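PDB 4NAX: glutathione S-transferase, N-terminal domain protein from Pseudomonas putida, which probably acts as a glutathione transferase and binds one oxidized glutathione disulfide per subunit. Local coordinates for residues P128-V133 against N155-L160. Residues are numbered along the deposited sequence; the frame is centred on the assembly and turned at random.
Sequences PMFGQV and NESKRL. With GDS (oxidized glutathione disulfide), chain C.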
loop_
_atom_site.group_PDB
_atom_site.type_symbol
_atom_site.label_atom_id
_atom_site.label_comp_id
_atom_site.label_asym_id
_atom_site.label_seq_id
_atom_site.Cartn_x
_atom_site.Cartn_y
_atom_site.Cartn_z
ATOM N N PRO A 128 4.894 -0.033 -6.571
ATOM C CA PRO A 128 6.118 -0.829 -6.441
ATOM C C PRO A 128 6.571 -1.402 -7.778
ATOM O O PRO A 128 7.761 -1.395 -8.072
ATOM C CB PRO A 128 5.700 -1.925 -5.439
ATOM C CG PRO A 128 4.705 -1.233 -4.548
ATOM C CD PRO A 128 3.902 -0.381 -5.524
ATOM N N MET A 129 5.633 -1.876 -8.597
ATOM C CA MET A 129 6.003 -2.533 -9.853
ATOM C C MET A 129 6.394 -1.554 -10.933
ATOM O O MET A 129 7.393 -1.764 -11.632
ATOM C CB MET A 129 4.908 -3.499 -10.292
ATOM C CG MET A 129 4.659 -4.589 -9.258
ATOM S SD MET A 129 6.108 -5.659 -8.990
ATOM C CE MET A 129 6.644 -5.133 -7.417
ATOM N N PHE A 130 5.637 -0.467 -11.094
ATOM C CA PHE A 130 6.035 0.518 -12.060
ATOM C C PHE A 130 7.402 1.101 -11.689
ATOM O O PHE A 130 8.238 1.382 -12.549
ATOM C CB PHE A 130 5.005 1.659 -12.217
ATOM C CG PHE A 130 3.702 1.297 -12.890
ATOM C CD1 PHE A 130 3.323 0.012 -13.202
ATOM C CD2 PHE A 130 2.806 2.334 -13.166
ATOM C CE1 PHE A 130 2.090 -0.240 -13.788
ATOM C CE2 PHE A 130 1.582 2.084 -13.730
ATOM C CZ PHE A 130 1.222 0.792 -14.047
ATOM N N GLY A 131 7.636 1.283 -10.394
ATOM C CA GLY A 131 8.919 1.789 -9.953
ATOM C C GLY A 131 10.075 0.885 -10.355
ATOM O O GLY A 131 11.163 1.373 -10.656
ATOM N N GLN A 132 9.860 -0.433 -10.374
ATOM C CA GLN A 132 10.913 -1.343 -10.809
ATOM C C GLN A 132 11.155 -1.251 -12.313
ATOM O O GLN A 132 12.288 -1.420 -12.756
ATOM C CB GLN A 132 10.646 -2.792 -10.403
ATOM C CG GLN A 132 10.373 -3.033 -8.920
ATOM C CD GLN A 132 11.207 -2.166 -8.023
ATOM O OE1 GLN A 132 12.437 -2.249 -8.023
ATOM N NE2 GLN A 132 10.552 -1.324 -7.253
ATOM N N VAL A 133 10.110 -0.990 -13.101
ATOM C CA VAL A 133 10.318 -0.714 -14.522
ATOM C C VAL A 133 11.219 0.520 -14.667
ATOM O O VAL A 133 12.123 0.537 -15.500
ATOM C CB VAL A 133 9.007 -0.529 -15.289
ATOM C CG1 VAL A 133 9.267 -0.092 -16.728
ATOM C CG2 VAL A 133 8.229 -1.847 -15.267
ATOM N N ASN A 155 6.426 -7.155 -17.652
ATOM C CA ASN A 155 5.293 -8.045 -17.810
ATOM C C ASN A 155 4.293 -7.861 -16.682
ATOM O O ASN A 155 3.083 -7.850 -16.911
ATOM C CB ASN A 155 5.765 -9.486 -17.926
ATOM C CG ASN A 155 6.388 -9.773 -19.287
ATOM O OD1 ASN A 155 6.029 -9.151 -20.290
ATOM N ND2 ASN A 155 7.347 -10.693 -19.325
ATOM N N GLU A 156 4.781 -7.692 -15.456
ATOM C CA GLU A 156 3.869 -7.461 -14.337
ATOM C C GLU A 156 3.150 -6.123 -14.467
ATOM O O GLU A 156 1.953 -6.019 -14.175
ATOM C CB GLU A 156 4.602 -7.586 -13.012
ATOM C CG GLU A 156 3.770 -7.256 -11.796
ATOM C CD GLU A 156 2.542 -8.128 -11.597
ATOM O OE1 GLU A 156 2.349 -9.155 -12.301
ATOM O OE2 GLU A 156 1.726 -7.749 -10.734
ATOM N N SER A 157 3.863 -5.096 -14.929
ATOM C CA SER A 157 3.245 -3.794 -15.140
ATOM C C SER A 157 2.185 -3.842 -16.228
ATOM O O SER A 157 1.137 -3.221 -16.102
ATOM C CB SER A 157 4.316 -2.738 -15.441
ATOM O OG SER A 157 5.139 -2.557 -14.299
ATOM N N LYS A 158 2.455 -4.584 -17.307
ATOM C CA LYS A 158 1.443 -4.826 -18.335
ATOM C C LYS A 158 0.221 -5.524 -17.747
ATOM O O LYS A 158 -0.907 -5.167 -18.077
ATOM C CB LYS A 158 2.008 -5.667 -19.477
ATOM C CG LYS A 158 3.010 -4.997 -20.375
ATOM C CD LYS A 158 3.494 -6.035 -21.404
ATOM C CE LYS A 158 4.297 -5.485 -22.561
ATOM N NZ LYS A 158 4.536 -6.581 -23.554
ATOM N N ARG A 159 0.437 -6.524 -16.904
ATOM C CA ARG A 159 -0.675 -7.247 -16.272
ATOM C C ARG A 159 -1.539 -6.287 -15.438
ATOM O O ARG A 159 -2.765 -6.270 -15.533
ATOM C CB ARG A 159 -0.170 -8.415 -15.405
ATOM C CG ARG A 159 -1.268 -9.367 -14.965
ATOM C CD ARG A 159 -0.796 -10.316 -13.878
ATOM N NE ARG A 159 -0.484 -9.569 -12.671
ATOM C CZ ARG A 159 -1.388 -9.064 -11.830
ATOM N NH1 ARG A 159 -2.686 -9.310 -11.982
ATOM N NH2 ARG A 159 -0.993 -8.310 -10.823
ATOM N N LEU A 160 -0.890 -5.453 -14.637
ATOM C CA LEU A 160 -1.577 -4.444 -13.822
ATOM C C LEU A 160 -2.335 -3.435 -14.668
ATOM O O LEU A 160 -3.477 -3.071 -14.340
ATOM C CB LEU A 160 -0.564 -3.699 -12.927
ATOM C CG LEU A 160 0.065 -4.535 -11.802
ATOM C CD1 LEU A 160 1.295 -3.854 -11.222
ATOM C CD2 LEU A 160 -0.925 -4.831 -10.699
HETATM N N1 GDS C . 15.454 3.993 -3.387
HETATM C CA1 GDS C . 14.687 4.079 -4.628
HETATM C C1 GDS C . 15.176 3.065 -5.638
HETATM O OE1 GDS C . 14.389 2.726 -6.553
HETATM O OE2 GDS C . 16.330 2.590 -5.553
HETATM C CB1 GDS C . 14.819 5.493 -5.207
HETATM C CG1 GDS C . 13.762 5.849 -6.260
HETATM C CD1 GDS C . 12.380 5.910 -5.659
HETATM O O1 GDS C . 12.224 6.181 -4.483
HETATM N N2 GDS C . 11.384 5.635 -6.491
HETATM C CA2 GDS C . 9.988 5.716 -6.108
HETATM C C2 GDS C . 9.325 4.367 -6.186
HETATM O O2 GDS C . 9.591 3.584 -7.091
HETATM C CB2 GDS C . 9.250 6.689 -7.029
HETATM S SG2 GDS C . 9.717 8.406 -6.844
HETATM N N3 GDS C . 8.410 4.100 -5.257
HETATM C CA3 GDS C . 7.702 2.831 -5.205
HETATM C C3 GDS C . 6.293 2.923 -4.661
HETATM O OE3 GDS C . 5.822 1.877 -4.168
HETATM O OE4 GDS C . 5.684 3.989 -4.805
HETATM N N4 GDS C . 12.632 8.063 -2.159
HETATM C CA4 GDS C . 13.781 8.497 -1.394
HETATM C C4 GDS C . 14.786 7.405 -1.150
HETATM O OE5 GDS C . 15.850 7.686 -0.523
HETATM O OE6 GDS C . 14.544 6.266 -1.625
HETATM C C5 GDS C . 11.427 8.561 -1.914
HETATM O O5 GDS C . 11.234 9.371 -1.014
HETATM C CA5 GDS C . 10.298 8.117 -2.818
HETATM N N5 GDS C . 9.094 7.868 -2.030
HETATM C CB5 GDS C . 10.049 9.221 -3.847
HETATM S SG5 GDS C . 8.677 8.920 -4.962
HETATM C CA6 GDS C . 5.514 5.129 -0.080
HETATM C C6 GDS C . 4.440 6.154 -0.288
HETATM O OE7 GDS C . 4.574 7.272 0.267
HETATM O OE8 GDS C . 3.461 5.832 -1.001
HETATM N N6 GDS C . 4.914 3.779 -0.093
HETATM C CB6 GDS C . 6.578 5.252 -1.172
HETATM C CG6 GDS C . 7.310 6.595 -1.094
HETATM C CD6 GDS C . 8.482 6.680 -2.034
HETATM O O6 GDS C . 8.808 5.737 -2.764
#
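With chi1 at -66°, S157 OG stands beside its own backbone N and anti to the carbonyl carbon; F130, chi1 -70°, places its CG likewise, and ring atom CD1 reaches the hydroxyl. S157 OG lies 3.3 Å from F130 CD1, oblique to the ring, and 3.3 Å from V133 CG2. Both are van der Waals contacts with carbon; the hydroxyl's hydrogen bond goes to Y153 O, one turn back in its own helix. The 6.0 Å between F130 CA and S157 CA, the nearest pair across the segments, is consistent with a small side chain here.

M129 runs across L160 at about a right angle, its CB 3.7 Å from L160 CD1, and its CG touches E156 CG at 3.8 Å. E156 thus offers its aliphatic part to M129, while its carboxylate takes a side-on, two-nitrogen grip from R159: NE bonds OE1 and NH2 reaches OE2 at 2.8 Å, both on the syn side, somewhat out of the carboxylate plane. An alanine at E156 would probably leave M129 without its CG neighbour and the R159 guanidinium without that carboxylate.

The segment axes pass 9.0 Å apart at 138°, closer to antiparallel than to perpendicular. Away from this interface, G131 CA approaches O2 of the bound oxidized glutathione disulfide (GDS) at 3.4 Å, where a CB would clash with that oxygen. Such packing of helices 109-137 and 148-168 belongs to the all-helical C-terminal domain of the glutathione transferase fold, beside its glutathione site.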